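Local atomic coordinates of coclaurine N-methyltransferase (Coptis japonica, PDB entry 6GKZ), a protein that transfers a methyl group from S-adenosyl-L-methionine to the ring nitrogen of coclaurine and probably of related tetrahydroisoquinolines in plant alkaloid biosynthesis. Residues Trp38-Thr43 with Ile228-Phe233. Sequence-based numbering, arbitrary orientation.
Sequences WGYKPT and ICHKTF
Gly39 and Phe233 bring the two backbones closest, their CA atoms 6.0 Å apart, where the last turn of helix 21-39 meets the loop that follows strand 221-230. Tyr40 is the first residue to leave the helix, and its extended backbone leads the chain away toward Thr43, the N-cap of helix 44-58. Gly39 CA sits directly over the centre of the Phe233 ring, 3.5 Å from the centroid, a CH-pi contact; the absence of a side chain on Gly39 lets its CA come this close. On the opposite face His230 ND1 lies over the rim of the phenyl, while Phe233 CE2 lies over a face of the imidazole, so the phenyl lies between the helix end and the last residue of the strand. Phe233 and His230 both turn an edge to the Tyr40 ring: the phenyl stands edge-to-face at 84°, whereas the imidazole, offset, is inclined at 76° with His230 CE1 3.6 Å from Tyr40 CZ. CG of Tyr40 lies anti to its carbonyl carbon (chi1 -81°), which swings the ring across this pair while Tyr40 CE1 passes Thr232 OG1 at 3.6 Å. Lys231, bent at chi3, brings NZ to Tyr40 OH in a weak hydrogen bond of 3.3 Å. His230 ND1 accepts a hydrogen bond from Thr232 N at 2.9 Å and a weak one from Phe233 N, fixing the ring's rotation. Replacing Tyr40 with alanine would probably leave the edges of Phe233 and His230 without the face they meet and cost Glu341 one of its hydrogen-bonding partners. Glu341 OE1, just before strand 342-349, bonds both Tyr40 OH and His230 NE2, and so ties the link between helices 21-39 and 44-58 to the end of strand 221-230. With ND1 accepting backbone N-H groups, NE2 probably carries the proton and donates it to Glu341.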
loop_
_atom_site.group_PDB
_atom_site.type_symbol
_atom_site.label_atom_id
_atom_site.label_comp_id
_atom_site.label_asym_id
_atom_site.label_seq_id
_atom_site.Cartn_x
_atom_site.Cartn_y
_atom_site.Cartn_z
ATOM N N TRP A 38 -7.452 -18.354 -3.552
ATOM C CA TRP A 38 -7.952 -17.567 -4.673
ATOM C C TRP A 38 -7.336 -16.167 -4.682
ATOM O O TRP A 38 -6.951 -15.663 -5.727
ATOM C CB TRP A 38 -9.481 -17.493 -4.602
ATOM C CG TRP A 38 -10.123 -16.536 -5.554
ATOM C CD1 TRP A 38 -10.640 -16.830 -6.772
ATOM C CD2 TRP A 38 -10.356 -15.132 -5.347
ATOM N NE1 TRP A 38 -11.168 -15.703 -7.347
ATOM C CE2 TRP A 38 -11.007 -14.650 -6.498
ATOM C CE3 TRP A 38 -10.073 -14.244 -4.308
ATOM C CZ2 TRP A 38 -11.392 -13.305 -6.635
ATOM C CZ3 TRP A 38 -10.447 -12.907 -4.449
ATOM C CH2 TRP A 38 -11.100 -12.456 -5.609
ATOM N N GLY A 39 -7.220 -15.551 -3.511
ATOM C CA GLY A 39 -6.722 -14.192 -3.415
ATOM C C GLY A 39 -5.219 -13.987 -3.535
ATOM O O GLY A 39 -4.779 -12.965 -4.043
ATOM N N TYR A 40 -4.421 -14.936 -3.055
ATOM C CA TYR A 40 -2.977 -14.792 -3.140
ATOM C C TYR A 40 -2.477 -15.173 -4.531
ATOM O O TYR A 40 -2.983 -16.118 -5.146
ATOM C CB TYR A 40 -2.283 -15.638 -2.089
ATOM C CG TYR A 40 -2.232 -15.010 -0.713
ATOM C CD1 TYR A 40 -1.497 -13.848 -0.483
ATOM C CD2 TYR A 40 -2.902 -15.595 0.373
ATOM C CE1 TYR A 40 -1.439 -13.271 0.791
ATOM C CE2 TYR A 40 -2.847 -15.024 1.640
ATOM C CZ TYR A 40 -2.106 -13.862 1.844
ATOM O OH TYR A 40 -2.039 -13.297 3.104
ATOM N N LYS A 41 -1.482 -14.431 -5.015
ATOM C CA LYS A 41 -0.974 -14.597 -6.369
ATOM C C LYS A 41 0.469 -15.112 -6.366
ATOM O O LYS A 41 1.228 -14.827 -5.446
ATOM C CB LYS A 41 -1.051 -13.270 -7.117
ATOM C CG LYS A 41 -2.446 -12.700 -7.278
ATOM C CD LYS A 41 -3.368 -13.710 -7.951
ATOM C CE LYS A 41 -4.742 -13.126 -8.187
ATOM N NZ LYS A 41 -5.654 -14.171 -8.692
ATOM N N PRO A 42 0.862 -15.862 -7.407
ATOM C CA PRO A 42 2.222 -16.424 -7.447
ATOM C C PRO A 42 3.315 -15.347 -7.527
ATOM O O PRO A 42 4.405 -15.564 -6.994
ATOM C CB PRO A 42 2.222 -17.296 -8.718
ATOM C CG PRO A 42 0.793 -17.378 -9.158
ATOM C CD PRO A 42 0.084 -16.185 -8.615
ATOM N N THR A 43 3.036 -14.218 -8.183
ATOM C CA THR A 43 3.984 -13.099 -8.236
ATOM C C THR A 43 3.393 -11.807 -7.702
ATOM O O THR A 43 2.220 -11.519 -7.933
ATOM C CB THR A 43 4.456 -12.802 -9.665
ATOM O OG1 THR A 43 3.367 -12.236 -10.422
ATOM C CG2 THR A 43 4.984 -14.066 -10.331
ATOM N N ILE A 228 -12.556 -2.905 7.710
ATOM C CA ILE A 228 -12.088 -4.284 7.706
ATOM C C ILE A 228 -11.361 -4.509 6.399
ATOM O O ILE A 228 -11.511 -3.730 5.455
ATOM C CB ILE A 228 -13.227 -5.304 7.852
ATOM C CG1 ILE A 228 -14.235 -5.142 6.707
ATOM C CG2 ILE A 228 -13.896 -5.160 9.211
ATOM C CD1 ILE A 228 -14.988 -6.397 6.376
ATOM N N CYS A 229 -10.574 -5.572 6.328
ATOM C CA CYS A 229 -9.729 -5.742 5.171
ATOM C C CYS A 229 -9.072 -7.083 5.227
ATOM O O CYS A 229 -9.148 -7.770 6.238
ATOM C CB CYS A 229 -8.649 -4.648 5.113
ATOM S SG CYS A 229 -7.409 -4.711 6.461
ATOM N N HIS A 230 -8.432 -7.448 4.125
ATOM C CA HIS A 230 -7.417 -8.464 4.159
ATOM C C HIS A 230 -6.051 -7.783 4.076
ATOM O O HIS A 230 -5.901 -6.717 3.471
ATOM C CB HIS A 230 -7.585 -9.472 3.027
ATOM C CG HIS A 230 -6.631 -10.610 3.126
ATOM N ND1 HIS A 230 -5.353 -10.555 2.612
ATOM C CD2 HIS A 230 -6.739 -11.812 3.737
ATOM C CE1 HIS A 230 -4.725 -11.684 2.880
ATOM N NE2 HIS A 230 -5.550 -12.469 3.553
ATOM N N LYS A 231 -5.079 -8.392 4.739
ATOM C CA LYS A 231 -3.678 -7.976 4.714
ATOM C C LYS A 231 -3.204 -7.504 3.329
ATOM O O LYS A 231 -2.570 -6.456 3.191
ATOM C CB LYS A 231 -2.817 -9.167 5.159
ATOM C CG LYS A 231 -1.610 -8.833 5.942
ATOM C CD LYS A 231 -0.606 -9.990 5.914
ATOM C CE LYS A 231 -1.257 -11.333 5.689
ATOM N NZ LYS A 231 -0.225 -12.417 5.748
ATOM N N THR A 232 -3.543 -8.294 2.309
ATOM C CA THR A 232 -2.867 -8.245 1.023
ATOM C C THR A 232 -3.796 -8.017 -0.166
ATOM O O THR A 232 -3.479 -7.228 -1.059
ATOM C CB THR A 232 -2.085 -9.560 0.757
ATOM O OG1 THR A 232 -1.148 -9.798 1.822
ATOM C CG2 THR A 232 -1.351 -9.488 -0.582
ATOM N N PHE A 233 -4.918 -8.730 -0.219
ATOM C CA PHE A 233 -5.745 -8.625 -1.421
ATOM C C PHE A 233 -7.119 -8.022 -1.142
ATOM O O PHE A 233 -7.516 -7.868 0.009
ATOM C CB PHE A 233 -5.859 -9.988 -2.131
ATOM C CG PHE A 233 -6.373 -11.102 -1.274
ATOM C CD1 PHE A 233 -7.737 -11.279 -1.093
ATOM C CD2 PHE A 233 -5.500 -12.009 -0.694
ATOM C CE1 PHE A 233 -8.225 -12.320 -0.328
ATOM C CE2 PHE A 233 -5.981 -13.053 0.070
ATOM C CZ PHE A 233 -7.348 -13.205 0.263
#